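Local coordinates for pyridoxamine 5'-phosphate oxidase (Burkholderia, PDB 4HMW), which catalyses FMN-dependent oxidations in the last steps of phenazine biosynthesis, passing electrons from hexahydro- and tetrahydrophenazine carboxylates to oxygen with release of hydrogen peroxide, at the interface of chains A and B. Numbering follows the deposited sequence. Chains: chain A/B, Pyridoxamine 5'-phosphate oxidase.

Contact 1: the interface of chains A and B. Residues chain A 139, 142, 149, 152, 155-156; chain B 23, 193-195, 214-215.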
loop_
_atom_site.group_PDB
_atom_site.type_symbol
_atom_site.label_atom_id
_atom_site.label_comp_id
_atom_site.label_asym_id
_atom_site.label_seq_id
_atom_site.Cartn_x
_atom_site.Cartn_y
_atom_site.Cartn_z
ATOM N N MET A 139 4.591 -24.475 -7.339
ATOM C CA MET A 139 3.366 -23.725 -7.572
ATOM C C MET A 139 3.636 -22.559 -8.558
ATOM O O MET A 139 2.798 -22.235 -9.378
ATOM C CB MET A 139 2.762 -23.203 -6.269
ATOM C CG MET A 139 1.460 -22.443 -6.496
ATOM S SD MET A 139 0.135 -23.429 -7.244
ATOM C CE MET A 139 -0.258 -24.517 -5.879
ATOM N N ALA A 142 3.561 -24.014 -11.924
ATOM C CA ALA A 142 2.241 -24.531 -12.289
ATOM C C ALA A 142 1.234 -23.415 -12.603
ATOM O O ALA A 142 0.366 -23.550 -13.481
ATOM C CB ALA A 142 1.698 -25.388 -11.142
ATOM N N LEU A 149 -8.553 -18.669 -13.030
ATOM C CA LEU A 149 -8.465 -20.028 -12.544
ATOM C C LEU A 149 -9.643 -20.818 -13.066
ATOM O O LEU A 149 -10.795 -20.518 -12.739
ATOM C CB LEU A 149 -8.474 -20.013 -11.019
ATOM C CG LEU A 149 -8.471 -21.396 -10.352
ATOM C CD1 LEU A 149 -7.194 -22.155 -10.651
ATOM C CD2 LEU A 149 -8.628 -21.222 -8.872
ATOM N N ARG A 152 -9.509 -25.416 -9.728
ATOM C CA ARG A 152 -8.659 -25.413 -8.539
ATOM C C ARG A 152 -7.971 -26.764 -8.335
ATOM O O ARG A 152 -6.767 -26.821 -8.073
ATOM C CB ARG A 152 -9.510 -25.098 -7.311
ATOM C CG ARG A 152 -8.735 -24.960 -5.992
ATOM C CD ARG A 152 -9.666 -24.742 -4.774
ATOM N NE ARG A 152 -11.009 -24.419 -5.173
ATOM C CZ ARG A 152 -12.024 -24.185 -4.342
ATOM N NH1 ARG A 152 -11.876 -24.273 -3.026
ATOM N NH2 ARG A 152 -13.197 -23.857 -4.855
ATOM N N LEU A 155 -5.124 -27.441 -10.743
ATOM C CA LEU A 155 -3.915 -26.667 -10.517
ATOM C C LEU A 155 -3.152 -27.227 -9.319
ATOM O O LEU A 155 -1.936 -27.344 -9.358
ATOM C CB LEU A 155 -4.248 -25.178 -10.352
ATOM C CG LEU A 155 -3.068 -24.270 -9.968
ATOM C CD1 LEU A 155 -1.923 -24.379 -10.968
ATOM C CD2 LEU A 155 -3.519 -22.812 -9.846
ATOM N N ARG A 156 -3.864 -27.596 -8.255
ATOM C CA ARG A 156 -3.211 -28.261 -7.126
ATOM C C ARG A 156 -2.496 -29.519 -7.582
ATOM O O ARG A 156 -1.367 -29.783 -7.181
ATOM C CB ARG A 156 -4.234 -28.677 -6.079
ATOM C CG ARG A 156 -4.804 -27.614 -5.286
ATOM C CD ARG A 156 -5.472 -28.273 -4.079
ATOM N NE ARG A 156 -6.102 -27.297 -3.191
ATOM C CZ ARG A 156 -7.393 -27.270 -2.889
ATOM N NH1 ARG A 156 -8.232 -28.150 -3.431
ATOM N NH2 ARG A 156 -7.857 -26.328 -2.065
ATOM N N TYR B 23 -15.660 -17.291 -1.571
ATOM C CA TYR B 23 -14.818 -17.542 -2.731
ATOM C C TYR B 23 -15.591 -18.350 -3.756
ATOM O O TYR B 23 -15.499 -18.090 -4.945
ATOM C CB TYR B 23 -13.572 -18.279 -2.266
ATOM C CG TYR B 23 -12.572 -18.757 -3.300
ATOM C CD1 TYR B 23 -11.831 -17.863 -4.113
ATOM C CD2 TYR B 23 -12.287 -20.092 -3.395
ATOM C CE1 TYR B 23 -10.902 -18.322 -5.008
ATOM C CE2 TYR B 23 -11.330 -20.546 -4.266
ATOM C CZ TYR B 23 -10.642 -19.689 -5.071
ATOM O OH TYR B 23 -9.686 -20.261 -5.914
ATOM N N ASP B 193 -1.212 -24.511 1.137
ATOM C CA ASP B 193 -0.737 -25.275 -0.031
ATOM C C ASP B 193 -0.322 -24.339 -1.181
ATOM O O ASP B 193 -0.035 -24.807 -2.270
ATOM C CB ASP B 193 -1.770 -26.362 -0.505
ATOM C CG ASP B 193 -3.103 -25.778 -1.016
ATOM O OD1 ASP B 193 -3.240 -24.543 -1.186
ATOM O OD2 ASP B 193 -4.054 -26.583 -1.212
ATOM N N ARG B 194 -0.324 -23.027 -0.904
ATOM C CA ARG B 194 0.110 -21.983 -1.850
ATOM C C ARG B 194 -0.890 -21.677 -2.970
ATOM O O ARG B 194 -0.660 -20.784 -3.792
ATOM C CB ARG B 194 1.493 -22.306 -2.465
ATOM C CG ARG B 194 2.649 -22.290 -1.449
ATOM C CD ARG B 194 3.991 -22.539 -2.091
ATOM N NE ARG B 194 5.042 -22.671 -1.087
ATOM C CZ ARG B 194 5.905 -21.714 -0.751
ATOM N NH1 ARG B 194 5.867 -20.531 -1.338
ATOM N NH2 ARG B 194 6.820 -21.960 0.170
ATOM N N LEU B 195 -2.022 -22.390 -3.022
ATOM C CA LEU B 195 -3.039 -22.052 -4.020
ATOM C C LEU B 195 -3.951 -21.027 -3.352
ATOM O O LEU B 195 -5.066 -21.330 -2.876
ATOM C CB LEU B 195 -3.807 -23.291 -4.510
ATOM C CG LEU B 195 -4.284 -23.129 -5.964
ATOM C CD1 LEU B 195 -4.861 -24.399 -6.529
ATOM C CD2 LEU B 195 -5.263 -21.991 -6.115
ATOM N N GLN B 214 -5.618 -17.247 -10.684
ATOM C CA GLN B 214 -4.472 -18.077 -10.307
ATOM C C GLN B 214 -3.497 -17.274 -9.441
ATOM O O GLN B 214 -3.334 -16.076 -9.613
ATOM C CB GLN B 214 -3.780 -18.625 -11.550
ATOM C CG GLN B 214 -4.663 -19.563 -12.382
ATOM C CD GLN B 214 -3.961 -20.102 -13.601
ATOM O OE1 GLN B 214 -2.857 -20.640 -13.508
ATOM N NE2 GLN B 214 -4.601 -19.972 -14.763
ATOM N N PRO B 215 -2.890 -17.925 -8.441
ATOM C CA PRO B 215 -2.011 -17.259 -7.484
ATOM C C PRO B 215 -0.635 -16.875 -8.017
ATOM O O PRO B 215 -0.019 -15.919 -7.439
ATOM C CB PRO B 215 -1.817 -18.313 -6.409
ATOM C CG PRO B 215 -2.031 -19.626 -7.093
ATOM C CD PRO B 215 -3.087 -19.348 -8.131
ATOM O OXT PRO B 215 -0.109 -17.493 -8.984
HETATM O O HOH W 1 -5.882 -24.023 -1.528
HETATM O O HOH W 2 -2.017 -22.898 -14.617
#
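Two helices of chain A, 134-142 and 152-164, present one side to an irregular stretch of chain B, where B:Arg194 takes a positive phi and turns the chain between B:Asp193 and B:Leu195. This is part of the two-fold dimer interface of the pyridoxamine 5'-phosphate oxidase family; B:Asp193 to B:Leu195, B:Gln214 and B:Pro215 fall in the sequence region named for C-terminal dimerisation. B:Leu195, branched and apolar, is the knob: its methyl CD1 lies 3.4 Å from CG of A:Arg156 and also touches A:Leu155, whose CD2 meets ring carbon CD of B:Pro215 tip to tip. A:Met139, CG anti to the backbone N, bends at chi2 and chi3, so its flexible thioether chain slides past B:Arg194 and brings CE to 4.0 Å from CB of B:Leu195.

Beside this apolar cluster, NE of A:Arg156 makes a salt bridge to OD2 of B:Asp193, 2.9 Å long, bent (135° at H) and entering above the carboxylate plane. A short acid can serve its own loop as well: with CG in the crowded position (chi1 64°), OD1 of B:Asp193 accepts the backbone N-H of B:Leu195 at 3.1 Å. The long arginine also reaches, through NH2, a water shared with OD1 and O of B:Leu195. Farther along, the flat guanidinium of A:Arg152 takes an aromatic edge on its face: CE2 of B:Tyr23 lies over its centre, 3.7 Å from CZ of A:Arg152, the planes 73° apart. Another water bridges O of A:Ala142 and the amide OE1 of B:Gln214.

Contact 2: the interface of chains A and B. Residues chain A 47-48, 51, 103, 105; chain B 47-48, 51, 103, 105.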
loop_
_atom_site.group_PDB
_atom_site.type_symbol
_atom_site.label_atom_id
_atom_site.label_comp_id
_atom_site.label_asym_id
_atom_site.label_seq_id
_atom_site.Cartn_x
_atom_site.Cartn_y
_atom_site.Cartn_z
ATOM N N ARG A 47 6.834 -7.406 12.494
ATOM C CA ARG A 47 6.311 -8.528 11.718
ATOM C C ARG A 47 6.232 -8.198 10.230
ATOM O O ARG A 47 5.590 -7.223 9.830
ATOM C CB ARG A 47 4.936 -8.907 12.220
ATOM C CG ARG A 47 4.380 -10.146 11.571
ATOM C CD ARG A 47 3.043 -10.528 12.188
ATOM N NE ARG A 47 2.573 -11.811 11.680
ATOM C CZ ARG A 47 1.553 -12.494 12.190
ATOM N NH1 ARG A 47 0.870 -12.008 13.223
ATOM N NH2 ARG A 47 1.216 -13.671 11.662
ATOM N N GLU A 48 6.856 -9.049 9.417
ATOM C CA GLU A 48 6.920 -8.868 7.956
ATOM C C GLU A 48 7.263 -7.447 7.515
ATOM O O GLU A 48 6.460 -6.770 6.848
ATOM C CB GLU A 48 5.592 -9.306 7.320
ATOM C CG GLU A 48 5.327 -10.794 7.456
ATOM C CD GLU A 48 4.029 -11.229 6.784
ATOM O OE1 GLU A 48 3.698 -10.688 5.688
ATOM O OE2 GLU A 48 3.332 -12.099 7.356
ATOM N N ALA A 51 7.066 -6.409 3.634
ATOM C CA ALA A 51 5.800 -6.495 2.892
ATOM C C ALA A 51 5.437 -5.115 2.342
ATOM O O ALA A 51 4.936 -4.237 3.052
ATOM C CB ALA A 51 4.679 -7.047 3.767
ATOM N N TYR A 103 4.985 -0.051 5.853
ATOM C CA TYR A 103 4.375 0.533 7.052
ATOM C C TYR A 103 4.520 -0.465 8.199
ATOM O O TYR A 103 4.066 -1.621 8.110
ATOM C CB TYR A 103 2.922 0.931 6.838
ATOM C CG TYR A 103 2.238 1.365 8.141
ATOM C CD1 TYR A 103 2.845 2.287 8.979
ATOM C CD2 TYR A 103 1.018 0.830 8.542
ATOM C CE1 TYR A 103 2.261 2.668 10.191
ATOM C CE2 TYR A 103 0.406 1.215 9.743
ATOM C CZ TYR A 103 1.031 2.148 10.556
ATOM O OH TYR A 103 0.478 2.502 11.765
ATOM N N ARG A 105 3.584 -1.015 11.901
ATOM C CA ARG A 105 2.682 -0.640 13.015
ATOM C C ARG A 105 3.419 -0.583 14.355
ATOM O O ARG A 105 3.129 0.266 15.190
ATOM C CB ARG A 105 1.518 -1.628 13.115
ATOM C CG ARG A 105 0.524 -1.553 11.966
ATOM C CD ARG A 105 -0.115 -2.890 11.736
ATOM N NE ARG A 105 -1.247 -2.840 10.820
ATOM C CZ ARG A 105 -1.171 -2.854 9.498
ATOM N NH1 ARG A 105 -0.004 -2.933 8.892
ATOM N NH2 ARG A 105 -2.283 -2.809 8.796
ATOM N N ARG B 47 -4.230 -6.053 14.173
ATOM C CA ARG B 47 -3.728 -4.720 14.545
ATOM C C ARG B 47 -3.888 -3.720 13.394
ATOM O O ARG B 47 -3.415 -3.969 12.286
ATOM C CB ARG B 47 -2.248 -4.790 14.937
ATOM C CG ARG B 47 -1.688 -3.486 15.447
ATOM C CD ARG B 47 -0.305 -3.657 16.009
ATOM N NE ARG B 47 0.157 -2.447 16.676
ATOM C CZ ARG B 47 1.253 -2.383 17.412
ATOM N NH1 ARG B 47 1.987 -3.471 17.572
ATOM N NH2 ARG B 47 1.612 -1.236 17.978
ATOM N N GLU B 48 -4.579 -2.607 13.676
ATOM C CA GLU B 48 -4.818 -1.517 12.706
ATOM C C GLU B 48 -5.327 -2.055 11.365
ATOM O O GLU B 48 -4.669 -1.885 10.313
ATOM C CB GLU B 48 -3.556 -0.670 12.466
ATOM C CG GLU B 48 -3.186 0.223 13.665
ATOM C CD GLU B 48 -1.959 1.109 13.393
ATOM O OE1 GLU B 48 -1.810 1.659 12.266
ATOM O OE2 GLU B 48 -1.145 1.232 14.329
ATOM N N ALA B 51 -5.746 0.487 8.204
ATOM C CA ALA B 51 -4.598 1.177 7.597
ATOM C C ALA B 51 -4.496 0.848 6.120
ATOM O O ALA B 51 -4.007 -0.220 5.716
ATOM C CB ALA B 51 -3.304 0.829 8.311
ATOM N N TYR B 103 -3.919 -4.959 4.172
ATOM C CA TYR B 103 -3.198 -6.211 4.326
ATOM C C TYR B 103 -3.097 -6.522 5.780
ATOM O O TYR B 103 -2.555 -5.728 6.565
ATOM C CB TYR B 103 -1.786 -6.203 3.685
ATOM C CG TYR B 103 -0.970 -7.432 4.042
ATOM C CD1 TYR B 103 -1.526 -8.697 3.895
ATOM C CD2 TYR B 103 0.368 -7.336 4.466
ATOM C CE1 TYR B 103 -0.803 -9.841 4.220
ATOM C CE2 TYR B 103 1.111 -8.481 4.793
ATOM C CZ TYR B 103 0.512 -9.723 4.672
ATOM O OH TYR B 103 1.203 -10.856 5.013
ATOM N N ARG B 105 -1.632 -9.150 8.332
ATOM C CA ARG B 105 -0.643 -10.200 8.507
ATOM C C ARG B 105 -1.215 -11.359 9.324
ATOM O O ARG B 105 -0.871 -12.536 9.086
ATOM C CB ARG B 105 0.601 -9.631 9.222
ATOM C CG ARG B 105 1.405 -8.689 8.365
ATOM C CD ARG B 105 2.140 -7.631 9.205
ATOM N NE ARG B 105 3.189 -6.910 8.476
ATOM C CZ ARG B 105 2.949 -5.870 7.687
ATOM N NH1 ARG B 105 1.711 -5.438 7.519
ATOM N NH2 ARG B 105 3.949 -5.239 7.094
HETATM O O HOH W 3 -0.895 -3.580 6.156
HETATM O O HOH W 4 2.310 -2.799 6.203
HETATM O O HOH W 5 1.212 2.103 15.216
#
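The loop that leads into strand 51-57 of each subunit meets the end of strand 97-104 and the residue just beyond it in the other, close to the two-fold axis of the dimer; A:Glu48 and A:Tyr103 also belong to FMN pockets. The long arm of A:Arg105, CG anti to the carbonyl carbon (chi1 -69°), reaches across to two successive backbone carbonyls of chain B. NE of A:Arg105 donates to O of B:Arg47 at 2.9 Å, and its NH2 to O of B:Glu48 at 3.0 Å, both from above the carbonyl planes. Arginine suits this place because one rigid, flat group can offer several N-H bonds at once: NH1 and NH2 of A:Arg105 also share a water, 2.9 Å from NH1, that is bound to O of B:Tyr103. This water lies at the guanidinium edge, and its symmetry mate serves B:Arg105 in the same way; the two waters are 3.3 Å apart. The NH1 atoms of A:Arg105 and B:Arg105 approach tip to tip to 3.3 Å, a meeting of like charges that the carbonyls and waters may ease.

A:Tyr103, CG anti to the backbone N, crosses B:Glu48 at about a right angle; its rigid ring carries the phenol OH of A:Tyr103 across to OE1 of B:Glu48 at 2.5 Å, on the syn lone pair. The carboxylate oxygen lies at the edge of the ring, the planes 47° apart. Glutamate's second oxygen remains for solvent: a water 2.7 Å from OE2 of B:Glu48 links it to O of A:Arg105. B:Arg47 has the length to lie antiparallel alongside A:Arg105, whose backbone C sits over the centre of one face of the B:Arg47 guanidinium. Repeated with the chains exchanged, these bonds join the subunits at the centre of the dimer and tie residues of the FMN pockets to the partner chain, which may keep the cofactor sites in register.

About 25 Å separates the centres of contact 1 and contact 2, and they have no residue in common. Contact 2 lies near the two-fold axis and contains both of its symmetry-related halves, whereas contact 1 sits toward one end of the interface and has a twin at the other end with the chains exchanged. Contact 1 draws on helices 134-142 and 152-164 of one chain, and the 193-195 loop, the C-terminal end and 3-10 helix 21-23 of the other; contact 2 draws on a loop beside strand 51-57 and on strand 97-104. Together they fasten the dimer at its middle and flanks, which may limit movement between subunits.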